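Local coordinates for ribosomal protein L11 methyltransferase (Lactobacillus delbrueckii subsp. bulgaricus ATCC BAA-365, PDB 3GRZ), which methylates ribosomal protein L11, transferring methyl groups from S-adenosyl-L-methionine to lysine; the chain here is its C-terminal, methyl-donor-binding part, at the interface of chains A and B. Residues are numbered along the deposited sequence; one frame, centred on the assembly and turned at random. Chains: chain A/B, Ribosomal protein L11 methyltransferase.

Two neighbouring patches of one two-fold symmetric interface illustrate how a homodimeric contact can divide its work. The C-alpha centres of contact 1 and contact 2 lie about 15 Å apart, and both draw on helix 44-57. Contact 1 sets this helix and strand 181-185 of each chain against their counterparts; contact 2 places the end of the helix and the loop after it beside strand 6-9 of the partner. Residue 56 serves in both, from chain B in contact 1 and from chain A in contact 2. This pairing need not be the biological assembly.

Contact 1: the interface of chains A and B. Residues chain A 48-49, 52, 183, 185; chain B 52, 56, 181, 183.
The aliphatic stem of B:Arg56 passes over one face of the A:Gln48 carboxamide, the two side chains crossing at about a right angle and the amide and guanidinium planes standing 58° apart. The amide oxygen OE1 of A:Gln48 accepts a weak hydrogen bond from the guanidinium NE of B:Arg56, 3.5 Å long; NE comes from above the amide plane, tilted well out of it, which suits a long, weak bond. The amide nitrogen NE2 of A:Gln48 lies 3.7 Å from the aliphatic CG of B:Arg56. CB of B:Leu181, in the same chain as the arginine, lies over one face of the guanidinium, nearer its margin than its centre. B:Arg56 reaches A:Gln48 because its CG is anti to the backbone N (chi1 174°) and its chain runs extended as far as NE.

Next to this polar pair the contact is apolar. B:Leu181 divides its two methyls between neighbours on one helix. Its CD1 touches CD2 of A:Leu49 at 3.7 Å, the two side chains lying antiparallel alongside each other, and its CD2 meets CD1 of A:Leu52 tip to tip at 3.9 Å. The backbones of A:Met183 and B:Met183 pair as an antiparallel beta bridge across the two-fold axis; their side chains, each bent at chi3, meet with CG of A:Met183 3.9 Å from CG of B:Met183.

The patch thus joins helix 44-57 and strand 181-185 of the two methyltransferase subunits through an apolar cluster with a weak polar pair beside it, and may help to hold a dimer together.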
loop_
_atom_site.group_PDB
_atom_site.type_symbol
_atom_site.label_atom_id
_atom_site.label_comp_id
_atom_site.label_asym_id
_atom_site.label_seq_id
_atom_site.Cartn_x
_atom_site.Cartn_y
_atom_site.Cartn_z
ATOM N N GLN A 48 9.555 2.617 2.024
ATOM C CA GLN A 48 8.338 1.819 2.086
ATOM C C GLN A 48 7.069 2.650 1.865
ATOM O O GLN A 48 6.159 2.200 1.173
ATOM C CB GLN A 48 8.224 1.000 3.376
ATOM C CG GLN A 48 7.167 -0.119 3.244
ATOM C CD GLN A 48 6.796 -0.800 4.552
ATOM O OE1 GLN A 48 6.537 -0.144 5.563
ATOM N NE2 GLN A 48 6.742 -2.133 4.526
ATOM N N LEU A 49 7.014 3.854 2.431
ATOM C CA LEU A 49 5.846 4.729 2.214
ATOM C C LEU A 49 5.706 5.121 0.735
ATOM O O LEU A 49 4.606 5.062 0.185
ATOM C CB LEU A 49 5.888 5.978 3.107
ATOM C CG LEU A 49 5.977 5.775 4.633
ATOM C CD1 LEU A 49 6.184 7.087 5.405
ATOM C CD2 LEU A 49 4.770 5.022 5.177
ATOM N N LEU A 52 4.408 2.133 -1.255
ATOM C CA LEU A 52 2.965 1.980 -1.101
ATOM C C LEU A 52 2.172 2.935 -1.985
ATOM O O LEU A 52 1.139 2.546 -2.555
ATOM C CB LEU A 52 2.547 2.154 0.359
ATOM C CG LEU A 52 2.863 0.978 1.296
ATOM C CD1 LEU A 52 2.265 1.257 2.663
ATOM C CD2 LEU A 52 2.373 -0.372 0.752
ATOM N N MET A 183 0.077 8.864 4.745
ATOM C CA MET A 183 0.601 7.692 5.405
ATOM C C MET A 183 1.598 8.137 6.463
ATOM O O MET A 183 2.436 8.991 6.201
ATOM C CB MET A 183 1.326 6.798 4.395
ATOM C CG MET A 183 0.446 6.065 3.377
ATOM S SD MET A 183 1.474 5.365 2.048
ATOM C CE MET A 183 1.703 6.841 1.056
ATOM N N ALA A 185 4.412 6.464 9.250
ATOM C CA ALA A 185 5.109 5.366 9.938
ATOM C C ALA A 185 6.225 5.934 10.806
ATOM O O ALA A 185 7.171 6.536 10.292
ATOM C CB ALA A 185 5.667 4.367 8.938
ATOM N N LEU B 52 -4.131 -2.216 1.194
ATOM C CA LEU B 52 -2.734 -1.748 1.249
ATOM C C LEU B 52 -2.007 -2.339 2.451
ATOM O O LEU B 52 -0.837 -2.707 2.352
ATOM C CB LEU B 52 -2.653 -0.219 1.279
ATOM C CG LEU B 52 -3.089 0.517 0.009
ATOM C CD1 LEU B 52 -3.064 2.047 0.202
ATOM C CD2 LEU B 52 -2.251 0.094 -1.197
ATOM N N ARG B 56 1.119 -4.960 2.293
ATOM C CA ARG B 56 2.310 -4.696 3.078
ATOM C C ARG B 56 2.672 -5.900 3.935
ATOM O O ARG B 56 3.842 -6.291 3.991
ATOM C CB ARG B 56 2.099 -3.443 3.931
ATOM C CG ARG B 56 3.204 -3.115 4.917
ATOM C CD ARG B 56 2.779 -1.940 5.792
ATOM N NE ARG B 56 3.704 -1.683 6.884
ATOM C CZ ARG B 56 3.676 -2.309 8.059
ATOM N NH1 ARG B 56 4.569 -2.013 8.995
ATOM N NH2 ARG B 56 2.772 -3.240 8.295
ATOM N N LEU B 181 1.783 1.636 11.168
ATOM C CA LEU B 181 1.410 2.427 9.995
ATOM C C LEU B 181 -0.008 2.948 10.143
ATOM O O LEU B 181 -0.931 2.202 10.452
ATOM C CB LEU B 181 1.555 1.614 8.707
ATOM C CG LEU B 181 1.044 2.245 7.399
ATOM C CD1 LEU B 181 1.924 3.417 6.899
ATOM C CD2 LEU B 181 0.919 1.194 6.328
ATOM N N MET B 183 -2.852 5.201 8.032
ATOM C CA MET B 183 -3.201 5.713 6.707
ATOM C C MET B 183 -4.490 6.506 6.829
ATOM O O MET B 183 -5.382 6.112 7.561
ATOM C CB MET B 183 -3.392 4.561 5.716
ATOM C CG MET B 183 -2.130 3.829 5.295
ATOM S SD MET B 183 -2.523 2.354 4.293
ATOM C CE MET B 183 -3.078 1.230 5.546
#

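Contact 2: the interface of chains A and B. Residues chain A 56, 59; chain B 7-10, 28.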
loop_
_atom_site.group_PDB
_atom_site.type_symbol
_atom_site.label_atom_id
_atom_site.label_comp_id
_atom_site.label_asym_id
_atom_site.label_seq_id
_atom_site.Cartn_x
_atom_site.Cartn_y
_atom_site.Cartn_z
ATOM N N ARG A 56 -0.278 1.711 -5.071
ATOM C CA ARG A 56 -1.619 2.259 -5.206
ATOM C C ARG A 56 -1.845 2.926 -6.572
ATOM O O ARG A 56 -2.848 2.659 -7.229
ATOM C CB ARG A 56 -1.876 3.241 -4.071
ATOM C CG ARG A 56 -3.235 3.921 -4.062
ATOM C CD ARG A 56 -3.228 5.008 -3.012
ATOM N NE ARG A 56 -4.478 5.751 -2.934
ATOM C CZ ARG A 56 -4.732 6.879 -3.588
ATOM N NH1 ARG A 56 -5.902 7.469 -3.434
ATOM N NH2 ARG A 56 -3.829 7.419 -4.398
ATOM N N VAL A 59 -2.031 1.630 -11.686
ATOM C CA VAL A 59 -3.114 0.730 -12.132
ATOM C C VAL A 59 -3.061 0.426 -13.638
ATOM O O VAL A 59 -3.755 -0.471 -14.130
ATOM C CB VAL A 59 -4.508 1.252 -11.717
ATOM C CG1 VAL A 59 -4.562 1.439 -10.208
ATOM C CG2 VAL A 59 -4.848 2.556 -12.459
ATOM N N ASN B 7 -10.384 0.153 -9.521
ATOM C CA ASN B 7 -8.945 -0.081 -9.360
ATOM C C ASN B 7 -8.508 0.219 -7.924
ATOM O O ASN B 7 -8.677 1.336 -7.447
ATOM C CB ASN B 7 -8.150 0.784 -10.333
ATOM C CG ASN B 7 -8.166 0.244 -11.733
ATOM O OD1 ASN B 7 -7.841 -0.922 -11.972
ATOM N ND2 ASN B 7 -8.527 1.091 -12.679
ATOM N N LEU B 8 -7.976 -0.778 -7.231
ATOM C CA LEU B 8 -7.503 -0.561 -5.865
ATOM C C LEU B 8 -6.000 -0.291 -5.846
ATOM O O LEU B 8 -5.535 0.638 -5.185
ATOM C CB LEU B 8 -7.844 -1.755 -4.969
ATOM C CG LEU B 8 -9.313 -1.937 -4.567
ATOM C CD1 LEU B 8 -9.450 -3.183 -3.741
ATOM C CD2 LEU B 8 -9.853 -0.742 -3.805
ATOM N N SER B 9 -5.260 -1.109 -6.587
ATOM C CA SER B 9 -3.808 -1.009 -6.672
ATOM C C SER B 9 -3.323 -1.597 -7.986
ATOM O O SER B 9 -4.131 -2.032 -8.814
ATOM C CB SER B 9 -3.157 -1.728 -5.483
ATOM O OG SER B 9 -3.254 -3.138 -5.589
ATOM N N ARG B 10 -2.003 -1.609 -8.159
ATOM C CA ARG B 10 -1.325 -2.303 -9.241
ATOM C C ARG B 10 -1.716 -3.786 -9.346
ATOM O O ARG B 10 -1.762 -4.357 -10.446
ATOM C CB ARG B 10 0.201 -2.149 -9.055
ATOM C CG ARG B 10 1.106 -3.048 -9.914
ATOM C CD ARG B 10 0.958 -2.782 -11.405
ATOM N NE ARG B 10 1.756 -3.667 -12.261
ATOM C CZ ARG B 10 1.449 -4.935 -12.542
ATOM N NH1 ARG B 10 0.354 -5.501 -12.046
ATOM N NH2 ARG B 10 2.242 -5.644 -13.332
ATOM N N GLN B 28 -2.550 -8.214 -12.770
ATOM C CA GLN B 28 -3.436 -7.498 -11.848
ATOM C C GLN B 28 -4.623 -8.404 -11.541
ATOM O O GLN B 28 -5.385 -8.768 -12.440
ATOM C CB GLN B 28 -3.924 -6.167 -12.426
ATOM C CG GLN B 28 -4.790 -5.372 -11.443
ATOM C CD GLN B 28 -5.375 -4.129 -12.045
ATOM O OE1 GLN B 28 -5.801 -4.133 -13.196
ATOM N NE2 GLN B 28 -5.420 -3.051 -11.267
HETATM O O HOH W 1 -4.096 -3.319 -15.127
#
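A:Val59 and B:Asn7 make the main direct contact, the valine's branched side chain crossing obliquely against the asparagine. CG1 of A:Val59 lies 3.6 Å from CB of B:Asn7, and CB of A:Val59 sits over the face of the carboxamide, 3.8 Å from its carbon CG in B:Asn7. The other methyl of A:Val59, CG2, lies alongside the amide, 4.0 Å from ND2 of B:Asn7. Two asparagine torsions produce this overlap: chi1 of -77°, with CG anti to the carbonyl carbon, carries CG to the valine side, and chi2 of -53° turns the carboxamide face toward A:Val59. Polar atoms of the two chains do not pair directly, so the contact rests on van der Waals packing of an isopropyl group on an amide face, with a water bridging nearby. An alanine in place of B:Asn7 would probably leave A:Val59 facing a gap where the carboxamide had packed, and B:Gln28 without one of its acceptors.

Around this core, near the end of helix 44-57, the backbone O of A:Arg56 lies 3.8 Å from CA of B:Ser9, an ordinary main-chain contact. The second shell is B:Gln28, extended beyond CG. Its amide nitrogen NE2 donates to the carbonyl O of B:Ser9 at 3.0 Å, close to in line with that carbonyl and nearly in the amide plane of B:Gln28. A weak bond of 3.3 Å runs from the same NE2 of B:Gln28 to OD1 of B:Asn7. B:Gln28 thus probably helps to hold B:Asn7 and B:Ser9 of strand 6-9 in place. The other end of that amide completes the crossing through solvent: one water lies 2.7 Å from OE1 of B:Gln28 and 3.0 Å from the backbone O of A:Val59.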